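Local atomic coordinates of alpha-1,3-glucanase (Bacillus circulans, PDB entry 5ZRU), a protein that hydrolyses alpha-1,3-glucan as a family GH87 glycoside hydrolase, this chain being its catalytic unit, and probably binds carbohydrate. Residues A[114-119]-A[132-138]; A[319-323]-A[346-352]; A[494-499]-A[520-526]; A[535-541]-A[562-568]. The contacts are given in a common frame with arbitrary orientation. Residues are numbered along the deposited sequence.

Contact 1: residues A[114-119]-A[132-138]. With CA (calcium ion), chain I; PE5 (3,6,9,12,15,18,21,24-octaoxahexacosan-1-ol), chain C.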
# COMPACT_ATOMS: atom_id res chain seq x y z
N TYR A 114 11.00 -3.30 -11.22
CA TYR A 114 10.54 -3.26 -9.84
C TYR A 114 9.53 -4.35 -9.53
O TYR A 114 9.53 -4.90 -8.42
CB TYR A 114 9.90 -1.91 -9.54
CG TYR A 114 10.78 -0.74 -9.84
CD1 TYR A 114 11.83 -0.40 -8.99
CD2 TYR A 114 10.55 0.04 -10.96
CE1 TYR A 114 12.64 0.70 -9.27
CE2 TYR A 114 11.35 1.13 -11.25
CZ TYR A 114 12.39 1.45 -10.41
OH TYR A 114 13.17 2.55 -10.73
N SER A 115 8.64 -4.63 -10.48
CA SER A 115 7.48 -5.47 -10.26
C SER A 115 7.84 -6.93 -10.54
O SER A 115 9.00 -7.26 -10.78
CB SER A 115 6.32 -4.97 -11.14
OG SER A 115 6.74 -4.80 -12.49
N TRP A 116 6.83 -7.80 -10.49
CA TRP A 116 6.90 -9.25 -10.73
C TRP A 116 7.63 -9.99 -9.61
O TRP A 116 8.85 -9.87 -9.46
CB TRP A 116 7.52 -9.56 -12.09
CG TRP A 116 6.65 -9.12 -13.24
CD1 TRP A 116 6.60 -7.87 -13.79
CD2 TRP A 116 5.69 -9.91 -13.95
NE1 TRP A 116 5.68 -7.84 -14.80
CE2 TRP A 116 5.09 -9.07 -14.92
CE3 TRP A 116 5.27 -11.25 -13.87
CZ2 TRP A 116 4.12 -9.52 -15.81
CZ3 TRP A 116 4.29 -11.69 -14.76
CH2 TRP A 116 3.72 -10.82 -15.71
N GLN A 117 6.86 -10.74 -8.82
CA GLN A 117 7.33 -11.62 -7.76
C GLN A 117 6.62 -12.96 -7.92
O GLN A 117 5.45 -13.00 -8.31
CB GLN A 117 7.01 -11.05 -6.36
CG GLN A 117 7.80 -9.80 -6.01
CD GLN A 117 9.19 -10.14 -5.52
OE1 GLN A 117 9.38 -10.42 -4.34
NE2 GLN A 117 10.17 -10.14 -6.43
N TYR A 118 7.32 -14.05 -7.61
CA TYR A 118 6.87 -15.38 -8.01
C TYR A 118 6.76 -16.31 -6.81
O TYR A 118 7.64 -16.34 -5.95
CB TYR A 118 7.82 -15.96 -9.08
CG TYR A 118 7.90 -15.12 -10.34
CD1 TYR A 118 7.01 -15.33 -11.39
CD2 TYR A 118 8.86 -14.11 -10.47
CE1 TYR A 118 7.08 -14.57 -12.55
CE2 TYR A 118 8.94 -13.35 -11.63
CZ TYR A 118 8.04 -13.58 -12.66
OH TYR A 118 8.11 -12.82 -13.80
N PHE A 119 5.67 -17.08 -6.75
CA PHE A 119 5.32 -17.82 -5.54
C PHE A 119 5.13 -19.30 -5.82
O PHE A 119 4.20 -19.69 -6.53
CB PHE A 119 4.07 -17.23 -4.89
CG PHE A 119 4.30 -15.86 -4.31
CD1 PHE A 119 4.78 -15.71 -3.02
CD2 PHE A 119 4.08 -14.72 -5.08
CE1 PHE A 119 5.03 -14.45 -2.48
CE2 PHE A 119 4.32 -13.45 -4.56
CZ PHE A 119 4.80 -13.31 -3.26
N ARG A 132 4.37 -18.95 -9.46
CA ARG A 132 3.34 -18.18 -10.18
C ARG A 132 3.47 -16.68 -9.88
O ARG A 132 3.88 -16.29 -8.79
CB ARG A 132 1.94 -18.66 -9.79
CG ARG A 132 1.55 -18.43 -8.34
CD ARG A 132 0.17 -19.02 -8.08
NE ARG A 132 -0.27 -18.90 -6.70
CZ ARG A 132 -0.96 -17.87 -6.22
NH1 ARG A 132 -1.28 -16.86 -7.02
NH2 ARG A 132 -1.34 -17.86 -4.95
N PRO A 133 3.12 -15.83 -10.84
CA PRO A 133 3.40 -14.39 -10.70
C PRO A 133 2.32 -13.64 -9.93
O PRO A 133 1.12 -13.89 -10.08
CB PRO A 133 3.47 -13.91 -12.15
CG PRO A 133 2.47 -14.79 -12.85
CD PRO A 133 2.67 -16.16 -12.21
N LEU A 134 2.78 -12.69 -9.11
CA LEU A 134 1.99 -11.58 -8.58
C LEU A 134 2.83 -10.32 -8.74
O LEU A 134 3.94 -10.36 -9.29
CB LEU A 134 1.59 -11.82 -7.11
CG LEU A 134 0.64 -13.00 -6.86
CD1 LEU A 134 0.43 -13.20 -5.35
CD2 LEU A 134 -0.69 -12.78 -7.55
N PHE A 135 2.30 -9.18 -8.27
CA PHE A 135 2.94 -7.88 -8.51
C PHE A 135 3.10 -7.64 -10.01
O PHE A 135 4.14 -7.18 -10.48
CB PHE A 135 4.30 -7.80 -7.79
CG PHE A 135 4.86 -6.38 -7.59
CD1 PHE A 135 4.19 -5.26 -8.06
CD2 PHE A 135 6.07 -6.20 -6.94
CE1 PHE A 135 4.73 -3.97 -7.87
CE2 PHE A 135 6.61 -4.93 -6.74
CZ PHE A 135 5.94 -3.81 -7.21
N ARG A 136 2.06 -7.96 -10.79
CA ARG A 136 2.17 -7.80 -12.23
C ARG A 136 1.97 -6.35 -12.69
O ARG A 136 2.34 -6.02 -13.82
CB ARG A 136 1.19 -8.74 -12.94
CG ARG A 136 1.67 -10.20 -12.89
CD ARG A 136 0.59 -11.19 -13.34
NE ARG A 136 -0.38 -11.39 -12.26
CZ ARG A 136 -1.13 -12.48 -12.12
NH1 ARG A 136 -1.06 -13.47 -13.01
NH2 ARG A 136 -1.95 -12.58 -11.09
N PHE A 137 1.39 -5.49 -11.84
CA PHE A 137 1.18 -4.10 -12.20
C PHE A 137 2.13 -3.19 -11.42
O PHE A 137 2.65 -3.54 -10.36
CB PHE A 137 -0.28 -3.69 -11.96
CG PHE A 137 -1.24 -4.19 -13.01
CD1 PHE A 137 -1.75 -5.49 -12.95
CD2 PHE A 137 -1.61 -3.38 -14.07
CE1 PHE A 137 -2.62 -5.97 -13.93
CE2 PHE A 137 -2.49 -3.84 -15.07
CZ PHE A 137 -3.00 -5.13 -15.00
N ASP A 138 2.37 -2.01 -12.00
CA ASP A 138 3.25 -1.01 -11.42
C ASP A 138 2.72 0.36 -11.84
O ASP A 138 1.74 0.45 -12.59
CB ASP A 138 4.70 -1.21 -11.88
CG ASP A 138 5.73 -0.58 -10.93
OD1 ASP A 138 5.34 0.04 -9.92
OD2 ASP A 138 6.94 -0.71 -11.19
CA CA I . 10.75 -8.72 -10.40
C48 PE5 C . 17.82 3.81 -11.03
C50 PE5 C . 16.76 2.71 -10.93
O1 PE5 C . 16.68 2.01 -12.14
C1 PE5 C . 15.79 0.92 -12.13
C2 PE5 C . 15.63 0.35 -13.54
O2 PE5 C . 15.03 1.30 -14.37
C3 PE5 C . 14.95 0.97 -15.73
C4 PE5 C . 14.34 2.13 -16.52
O3 PE5 C . 13.08 2.45 -15.99
C5 PE5 C . 12.35 3.45 -16.66
C6 PE5 C . 11.81 4.48 -15.67
O4 PE5 C . 10.55 4.12 -15.16
C7 PE5 C . 10.34 4.37 -13.79
C8 PE5 C . 10.65 5.83 -13.46
O5 PE5 C . 10.79 5.97 -12.08
C9 PE5 C . 11.33 7.20 -11.67
C10 PE5 C . 10.22 8.06 -11.09
O6 PE5 C . 10.20 9.29 -11.74
C11 PE5 C . 8.99 9.98 -11.65
C12 PE5 C . 8.98 11.15 -12.63
O7 PE5 C . 8.86 12.31 -11.86
C13 PE5 C . 8.03 13.30 -12.40
C14 PE5 C . 8.47 14.65 -11.85
O8 PE5 C . 9.86 14.64 -11.72
C15 PE5 C . 10.43 15.79 -11.16
C16 PE5 C . 11.35 16.46 -12.20
O52 PE5 C . 12.70 16.26 -11.87
O HOH W 1 8.26 -2.41 -12.68
O HOH W 2 10.69 -7.46 -8.40
O HOH W 3 4.75 -4.87 -14.74
O HOH W 4 1.80 -20.54 -5.46
O HOH W 5 12.24 -9.97 -8.87
O HOH W 6 12.94 -7.75 -11.04
O HOH W 7 11.21 -10.79 -11.46
O HOH W 8 10.76 -8.18 -12.90
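Y114 begins the first segment with its backbone O 3.4 Å from CE2 of the F135 ring. Water 1 links S115 OG (2.8 Å) to D138 OD2 (2.6 Å). S115 CA lies over the face of the F135 ring, 3.6 Å from its centroid, a CH-pi contact. Both S115 O (2.3 Å) and W116 O (2.4 Å) bind the calcium ion, and five waters complete its shell here. W116 N donates to F135 O at 2.8 Å. The W116 six-membered ring is covered on one face by R136 CG, and its CZ3 is 3.5 Å from P133 CB. From Q117 the pairing is regular. Q117 N donates to L134 O (3.0 Å) and L134 N donates to Q117 O (2.8 Å). Y118 faces P133 in a non-hydrogen-bonded pair. F119 and R132 then exchange two backbone hydrogen bonds, F119 N to R132 O being 2.8 Å. This is an antiparallel beta ladder in the D1 part of the catalytic unit, with a calcium site at its loop end.

Contact 2: residues A[319-323]-A[346-352]. With CA (calcium ion), chain J.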
# COMPACT_ATOMS: atom_id res chain seq x y z
N PHE A 319 10.05 0.18 -2.51
CA PHE A 319 10.92 -0.20 -1.40
C PHE A 319 10.50 -1.55 -0.85
O PHE A 319 9.50 -2.13 -1.26
CB PHE A 319 10.89 0.89 -0.32
CG PHE A 319 11.55 2.17 -0.75
CD1 PHE A 319 12.92 2.34 -0.61
CD2 PHE A 319 10.81 3.17 -1.37
CE1 PHE A 319 13.54 3.51 -1.04
CE2 PHE A 319 11.41 4.34 -1.79
CZ PHE A 319 12.79 4.51 -1.64
N GLU A 320 11.30 -2.07 0.08
CA GLU A 320 10.94 -3.32 0.75
C GLU A 320 9.60 -3.17 1.45
O GLU A 320 8.71 -4.00 1.29
CB GLU A 320 12.03 -3.69 1.75
CG GLU A 320 11.71 -4.89 2.62
CD GLU A 320 12.73 -5.10 3.71
OE1 GLU A 320 13.53 -4.17 3.96
OE2 GLU A 320 12.73 -6.18 4.33
N CYS A 321 9.47 -2.11 2.24
CA CYS A 321 8.21 -1.62 2.77
C CYS A 321 8.22 -0.11 2.59
O CYS A 321 9.29 0.50 2.47
CB CYS A 321 8.03 -1.93 4.26
SG CYS A 321 8.27 -3.65 4.76
N GLY A 322 7.04 0.50 2.60
CA GLY A 322 6.99 1.95 2.58
C GLY A 322 7.61 2.54 3.84
O GLY A 322 8.54 3.36 3.77
N PHE A 323 7.08 2.12 4.98
CA PHE A 323 7.53 2.52 6.31
C PHE A 323 7.70 1.28 7.17
O PHE A 323 6.80 0.44 7.22
CB PHE A 323 6.50 3.42 7.03
CG PHE A 323 6.35 4.80 6.44
CD1 PHE A 323 5.70 4.99 5.23
CD2 PHE A 323 6.85 5.90 7.11
CE1 PHE A 323 5.54 6.27 4.69
CE2 PHE A 323 6.70 7.17 6.59
CZ PHE A 323 6.05 7.36 5.39
N ILE A 346 1.74 5.58 -0.84
CA ILE A 346 2.67 4.54 -0.43
C ILE A 346 2.29 3.33 -1.26
O ILE A 346 1.28 2.67 -0.99
CB ILE A 346 2.59 4.26 1.08
CG1 ILE A 346 2.82 5.56 1.86
CG2 ILE A 346 3.61 3.18 1.47
CD1 ILE A 346 2.31 5.53 3.33
N ARG A 347 3.06 3.07 -2.32
CA ARG A 347 2.56 2.20 -3.39
C ARG A 347 3.67 1.32 -3.94
O ARG A 347 4.85 1.67 -3.89
CB ARG A 347 1.97 3.02 -4.55
CG ARG A 347 0.88 4.02 -4.14
CD ARG A 347 0.31 4.71 -5.38
NE ARG A 347 -0.78 5.65 -5.07
CZ ARG A 347 -1.11 6.67 -5.85
NH1 ARG A 347 -0.43 6.87 -6.98
NH2 ARG A 347 -2.11 7.50 -5.51
N ASN A 348 3.27 0.16 -4.47
CA ASN A 348 4.18 -0.68 -5.26
C ASN A 348 5.43 -1.06 -4.47
O ASN A 348 6.53 -1.12 -5.02
CB ASN A 348 4.57 0.04 -6.56
CG ASN A 348 3.39 0.61 -7.27
OD1 ASN A 348 2.44 -0.11 -7.58
ND2 ASN A 348 3.43 1.92 -7.53
N ASN A 349 5.27 -1.34 -3.18
CA ASN A 349 6.36 -1.88 -2.40
C ASN A 349 6.27 -3.40 -2.34
O ASN A 349 5.20 -3.99 -2.53
CB ASN A 349 6.36 -1.28 -0.99
CG ASN A 349 6.44 0.24 -1.01
OD1 ASN A 349 7.51 0.81 -1.25
ND2 ASN A 349 5.30 0.91 -0.76
N LEU A 350 7.43 -4.03 -2.12
CA LEU A 350 7.54 -5.49 -2.18
C LEU A 350 6.91 -6.18 -0.98
O LEU A 350 6.65 -7.39 -1.04
CB LEU A 350 9.02 -5.89 -2.29
CG LEU A 350 9.66 -5.52 -3.63
CD1 LEU A 350 11.16 -5.37 -3.52
CD2 LEU A 350 9.31 -6.57 -4.71
N ALA A 351 6.65 -5.44 0.10
CA ALA A 351 6.00 -5.99 1.29
C ALA A 351 5.08 -4.92 1.89
O ALA A 351 4.38 -4.24 1.14
CB ALA A 351 7.04 -6.47 2.31
N ASP A 352 5.08 -4.75 3.23
CA ASP A 352 4.09 -3.89 3.88
C ASP A 352 4.13 -2.46 3.35
O ASP A 352 5.20 -1.92 3.07
CB ASP A 352 4.32 -3.81 5.39
CG ASP A 352 4.35 -5.15 6.07
OD1 ASP A 352 5.02 -6.05 5.53
OD2 ASP A 352 3.73 -5.29 7.15
CA CA J . 4.11 -7.92 6.62
O HOH W 9 3.94 -10.03 7.07
O HOH W 10 5.70 -8.13 8.24
O HOH W 11 6.29 -8.30 6.05
O HOH W 12 2.56 -7.38 7.88
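I346 starts the second segment in strand 345-347. Its CD1 is 3.6 Å from F323 CE1, and its CG2 is 3.8 Å from G322 CA. A CB on G322 would clash with that CG2 methyl, so the missing side chain leaves room for the I346 methyl over G322 CA. N349 has its CA-to-CB bond pointing toward the first segment. Its OD1 accepts a hydrogen bond from F319 N at 2.9 Å, and its ND2 is hydrogen-bonded to N373. The next hydrogen bond runs through the backbone, from L350 N to F319 O at 2.9 Å. A351 CB packs against C321 SG at 3.9 Å. D352 O accepts a hydrogen bond from G322 N at 3.1 Å and also lies 3.0 Å from C321 CA. The D352 carboxylate holds a calcium ion through OD1 (2.3 Å) and OD2 (2.7 Å). D375 binds the same ion, and N355 ND2 is hydrogen-bonded to D352 OD2. The two segments are equivalent corners of successive turns in a right-handed parallel beta-helix, the fold of the pectate lyase-like clan. An asparagine side chain and main-chain groups thus satisfy F319 N, F319 O and G322 N. Apolar contacts lie both beside I346 and at the corner. D352 meets the neighbouring turn through its main-chain O, which leaves its carboxylate available to the calcium.

Contact 3: residues A[494-499]-A[520-526]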
# COMPACT_ATOMS: atom_id res chain seq x y z
N ILE A 494 -19.58 -4.55 2.91
CA ILE A 494 -18.73 -5.57 2.30
C ILE A 494 -19.39 -5.99 1.00
O ILE A 494 -20.41 -6.69 1.01
CB ILE A 494 -18.51 -6.77 3.23
CG1 ILE A 494 -18.31 -6.32 4.69
CG2 ILE A 494 -17.29 -7.57 2.77
CD1 ILE A 494 -18.07 -7.46 5.69
N ILE A 495 -18.78 -5.61 -0.13
CA ILE A 495 -19.42 -5.68 -1.44
C ILE A 495 -18.66 -6.64 -2.35
O ILE A 495 -17.44 -6.51 -2.51
CB ILE A 495 -19.51 -4.29 -2.07
CG1 ILE A 495 -20.32 -3.36 -1.16
CG2 ILE A 495 -20.08 -4.37 -3.48
CD1 ILE A 495 -20.04 -1.91 -1.39
N ASN A 496 -19.40 -7.57 -2.97
CA ASN A 496 -18.87 -8.46 -4.01
C ASN A 496 -17.63 -9.21 -3.56
O ASN A 496 -16.59 -9.23 -4.23
CB ASN A 496 -18.60 -7.68 -5.30
CG ASN A 496 -19.85 -7.49 -6.13
OD1 ASN A 496 -20.81 -8.25 -5.99
ND2 ASN A 496 -19.86 -6.46 -6.98
N THR A 497 -17.76 -9.89 -2.42
CA THR A 497 -16.66 -10.66 -1.86
C THR A 497 -16.38 -11.91 -2.70
O THR A 497 -17.30 -12.55 -3.21
CB THR A 497 -16.97 -11.03 -0.41
OG1 THR A 497 -16.95 -9.84 0.40
CG2 THR A 497 -15.95 -12.04 0.14
N GLN A 498 -15.09 -12.24 -2.83
CA GLN A 498 -14.67 -13.37 -3.67
C GLN A 498 -15.17 -14.69 -3.10
O GLN A 498 -15.81 -15.47 -3.81
CB GLN A 498 -13.14 -13.36 -3.81
CG GLN A 498 -12.62 -12.05 -4.44
CD GLN A 498 -11.12 -12.05 -4.71
OE1 GLN A 498 -10.52 -13.11 -4.90
NE2 GLN A 498 -10.52 -10.87 -4.73
N ARG A 499 -14.86 -14.98 -1.83
CA ARG A 499 -15.38 -16.18 -1.19
C ARG A 499 -16.32 -15.77 -0.06
O ARG A 499 -17.38 -15.21 -0.33
CB ARG A 499 -14.23 -17.09 -0.72
CG ARG A 499 -14.69 -18.52 -0.33
CD ARG A 499 -15.37 -19.27 -1.51
NE ARG A 499 -15.61 -20.68 -1.19
CZ ARG A 499 -14.68 -21.62 -1.23
NH1 ARG A 499 -13.44 -21.31 -1.60
NH2 ARG A 499 -14.97 -22.89 -0.91
N ILE A 520 -23.70 -6.88 3.91
CA ILE A 520 -22.98 -7.82 3.07
C ILE A 520 -23.76 -7.98 1.78
O ILE A 520 -24.86 -8.57 1.77
CB ILE A 520 -22.78 -9.17 3.77
CG1 ILE A 520 -22.05 -8.95 5.10
CG2 ILE A 520 -22.02 -10.13 2.86
CD1 ILE A 520 -21.91 -10.22 6.01
N ASN A 521 -23.20 -7.49 0.69
CA ASN A 521 -23.89 -7.47 -0.59
C ASN A 521 -23.01 -8.21 -1.59
O ASN A 521 -22.09 -7.63 -2.17
CB ASN A 521 -24.17 -6.04 -1.03
CG ASN A 521 -24.93 -5.98 -2.34
OD1 ASN A 521 -25.45 -6.99 -2.82
ND2 ASN A 521 -25.00 -4.79 -2.93
N GLY A 522 -23.30 -9.50 -1.79
CA GLY A 522 -22.54 -10.29 -2.73
C GLY A 522 -21.43 -11.09 -2.08
O GLY A 522 -20.50 -10.51 -1.51
N ALA A 523 -21.51 -12.41 -2.15
CA ALA A 523 -20.43 -13.25 -1.64
C ALA A 523 -20.33 -14.49 -2.51
O ALA A 523 -21.28 -14.85 -3.20
CB ALA A 523 -20.64 -13.61 -0.16
N GLY A 524 -19.17 -15.13 -2.47
CA GLY A 524 -18.93 -16.26 -3.35
C GLY A 524 -18.80 -15.88 -4.80
O GLY A 524 -19.13 -16.68 -5.68
N LYS A 525 -18.35 -14.65 -5.09
CA LYS A 525 -18.34 -14.19 -6.47
C LYS A 525 -17.24 -14.85 -7.30
O LYS A 525 -17.30 -14.78 -8.53
CB LYS A 525 -18.20 -12.67 -6.53
CG LYS A 525 -19.28 -11.88 -5.78
CD LYS A 525 -20.71 -12.33 -6.12
CE LYS A 525 -21.20 -11.73 -7.42
NZ LYS A 525 -22.68 -11.85 -7.53
N ASP A 526 -16.25 -15.52 -6.68
CA ASP A 526 -15.27 -16.23 -7.50
C ASP A 526 -15.76 -17.59 -7.98
O ASP A 526 -15.08 -18.20 -8.82
CB ASP A 526 -13.91 -16.39 -6.78
CG ASP A 526 -13.98 -17.22 -5.49
OD1 ASP A 526 -14.95 -17.96 -5.25
OD2 ASP A 526 -13.02 -17.09 -4.69
O HOH W 13 -19.64 -9.21 0.66
O HOH W 14 -10.65 -15.85 -5.12
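I494, D526 and Q498 have the largest buried areas in this contact. I494 and I520 are paired in parallel, with their side chains on the same face of the sheet and CD1 of I494 4.3 Å from CG1 of I520. I494 O accepts from N521 N at 2.9 Å. It also accepts from water 13, which donates to G522 O and accepts from T497 OG1, bridging the two segments. The ladder continues from N496 N to N521 O at 2.8 Å and from T497 N to G522 O at 3.0 Å. These are neighbouring rungs of the parallel beta-helix in the D2 part. The backbone angles of G522 call for glycine, and a CB there would also clash with N496 OD1. Past the strands the simple register is lost, but the two turns stay hydrogen-bonded. Q498 and D526 meet twice. Q498 O accepts from D526 N at 2.9 Å, and water 14 donates to both Q498 OE1 (2.8 Å) and D526 OD2 (2.7 Å). The CA-to-CB bond of D526 points toward the other segment. Q498 NE2 is hydrogen-bonded to N460 O, and D526 OD2 to S464. Beside this pair T497 O accepts from K525 N at 3.0 Å, and R499 O from G524 N at 2.8 Å.

Contact 4: residues A[535-541]-A[562-568]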
# COMPACT_ATOMS: atom_id res chain seq x y z
N SER A 535 -15.37 -28.75 4.14
CA SER A 535 -15.96 -29.40 3.00
C SER A 535 -16.28 -28.35 1.93
O SER A 535 -16.38 -27.16 2.24
CB SER A 535 -17.22 -30.14 3.43
OG SER A 535 -18.03 -29.29 4.21
N PRO A 536 -16.45 -28.77 0.67
CA PRO A 536 -16.71 -27.80 -0.40
C PRO A 536 -17.95 -26.96 -0.10
O PRO A 536 -18.92 -27.43 0.50
CB PRO A 536 -16.93 -28.67 -1.64
CG PRO A 536 -16.25 -29.95 -1.32
CD PRO A 536 -16.40 -30.15 0.15
N HIS A 537 -17.91 -25.70 -0.54
CA HIS A 537 -19.01 -24.80 -0.25
C HIS A 537 -18.90 -23.53 -1.07
O HIS A 537 -17.78 -23.07 -1.35
CB HIS A 537 -19.04 -24.43 1.24
CG HIS A 537 -17.82 -23.69 1.71
ND1 HIS A 537 -16.66 -24.33 2.10
CD2 HIS A 537 -17.59 -22.36 1.86
CE1 HIS A 537 -15.77 -23.43 2.48
NE2 HIS A 537 -16.30 -22.23 2.34
N PRO A 538 -20.02 -22.93 -1.48
CA PRO A 538 -19.98 -21.59 -2.06
C PRO A 538 -19.66 -20.58 -0.96
O PRO A 538 -19.89 -20.83 0.22
CB PRO A 538 -21.39 -21.37 -2.61
CG PRO A 538 -22.10 -22.71 -2.47
CD PRO A 538 -21.40 -23.44 -1.38
N GLY A 539 -19.15 -19.42 -1.37
CA GLY A 539 -18.84 -18.39 -0.40
C GLY A 539 -20.08 -17.96 0.36
O GLY A 539 -21.17 -17.82 -0.21
N ALA A 540 -19.92 -17.74 1.66
CA ALA A 540 -21.02 -17.39 2.55
C ALA A 540 -20.87 -15.97 3.09
O ALA A 540 -19.83 -15.32 2.96
CB ALA A 540 -21.09 -18.37 3.73
N ALA A 541 -21.94 -15.50 3.74
CA ALA A 541 -21.86 -14.25 4.49
C ALA A 541 -20.95 -14.40 5.71
O ALA A 541 -20.10 -13.54 5.97
CB ALA A 541 -23.25 -13.80 4.94
N ALA A 562 -23.86 -16.41 -2.24
CA ALA A 562 -23.78 -17.67 -2.97
C ALA A 562 -24.23 -18.86 -2.12
O ALA A 562 -24.96 -19.74 -2.60
CB ALA A 562 -22.36 -17.90 -3.49
N HIS A 563 -23.82 -18.91 -0.86
CA HIS A 563 -24.15 -20.06 -0.01
C HIS A 563 -25.63 -20.04 0.33
O HIS A 563 -26.10 -19.08 0.95
CB HIS A 563 -23.31 -20.05 1.27
CG HIS A 563 -23.26 -21.38 1.96
ND1 HIS A 563 -24.37 -21.95 2.56
CD2 HIS A 563 -22.24 -22.25 2.16
CE1 HIS A 563 -24.03 -23.11 3.09
NE2 HIS A 563 -22.75 -23.32 2.86
N PRO A 564 -26.40 -21.08 -0.03
CA PRO A 564 -27.85 -21.05 0.21
C PRO A 564 -28.24 -20.91 1.67
O PRO A 564 -29.36 -20.45 1.95
CB PRO A 564 -28.34 -22.38 -0.38
CG PRO A 564 -27.11 -23.26 -0.43
CD PRO A 564 -25.97 -22.32 -0.70
N ASN A 565 -27.38 -21.30 2.60
CA ASN A 565 -27.67 -21.19 4.03
C ASN A 565 -27.27 -19.85 4.63
O ASN A 565 -27.52 -19.64 5.83
CB ASN A 565 -26.97 -22.31 4.81
CG ASN A 565 -27.55 -23.68 4.51
OD1 ASN A 565 -26.82 -24.67 4.45
ND2 ASN A 565 -28.86 -23.74 4.32
N LEU A 566 -26.65 -18.95 3.85
CA LEU A 566 -26.16 -17.65 4.30
C LEU A 566 -24.95 -17.79 5.23
O LEU A 566 -23.98 -17.04 5.11
CB LEU A 566 -27.25 -16.85 5.02
CG LEU A 566 -28.20 -15.98 4.20
CD1 LEU A 566 -28.52 -16.59 2.86
CD2 LEU A 566 -29.49 -15.72 4.98
N TYR A 567 -25.02 -18.72 6.18
CA TYR A 567 -23.92 -18.97 7.10
C TYR A 567 -23.42 -20.39 6.92
O TYR A 567 -24.17 -21.28 6.54
CB TYR A 567 -24.33 -18.79 8.56
CG TYR A 567 -25.46 -17.84 8.76
CD1 TYR A 567 -25.26 -16.48 8.64
CD2 TYR A 567 -26.73 -18.30 9.08
CE1 TYR A 567 -26.29 -15.60 8.81
CE2 TYR A 567 -27.77 -17.43 9.26
CZ TYR A 567 -27.54 -16.07 9.14
OH TYR A 567 -28.57 -15.17 9.32
N PHE A 568 -22.14 -20.58 7.22
CA PHE A 568 -21.51 -21.89 7.17
C PHE A 568 -20.64 -21.96 8.42
O PHE A 568 -19.47 -21.54 8.40
CB PHE A 568 -20.72 -22.08 5.89
CG PHE A 568 -20.16 -23.46 5.72
CD1 PHE A 568 -20.76 -24.55 6.32
CD2 PHE A 568 -19.01 -23.67 4.98
CE1 PHE A 568 -20.24 -25.83 6.17
CE2 PHE A 568 -18.48 -24.94 4.82
CZ PHE A 568 -19.10 -26.02 5.41
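The F568 ring meets the H537 imidazole obliquely, with CE2 over one face of it. The centroids are 4.7 Å apart and the planes meet at 56°, with F568 CE2 3.3 Å from H537 ND1. That nitrogen donates to S535 O at 2.8 Å, which fixes the imidazole within its own segment. The far end of the F568 ring reaches S535, with CZ 3.6 Å from OG. P538 CB is 3.7 Å from A562 CB. P538 O lies 3.4 Å from H563 CD2, near the plane of that ring. Two backbone hydrogen bonds join the segments: H563 N to G539 O and A541 N to L566 O, each 2.9 Å. Between them A540 CB sits 3.7 Å from H563 CB and 3.5 Å from L566 O. The second segment bends here in a type I turn from H563 to L566, closed by L566 N to H563 O at 3.0 Å. N565 N also donates to H563 ND1 at 3.1 Å. The contact joins loops of neighbouring turns near the C-terminal end of the beta-helix, away from the metal sites. The segments are thus joined by two main-chain hydrogen bonds, with no salt bridge across them; the rest is packing of proline, alanine and aromatic side chains.

How the contacts relate
From the N terminus, contact 1 closes a short loop in the D1 part before the other three begin. Contact 2 follows in D2 and joins two successive turns in the middle of the beta-helix. Contacts 3 and 4 close later loops of about twenty residues between neighbouring turns. All four are in series, so none nests within or crosses another. Contacts 1 and 2 touch across D1 and D2: L350 packs on F135 and Q117, and D138 meets N348. Contacts 3 and 4 also touch. R499 NH2 lies 2.9 Å from H537 O, a probable hydrogen bond, and A523 CB packs on A540 O. Contacts 2 and 3 reach one sheet, but their centres are about 28 Å apart.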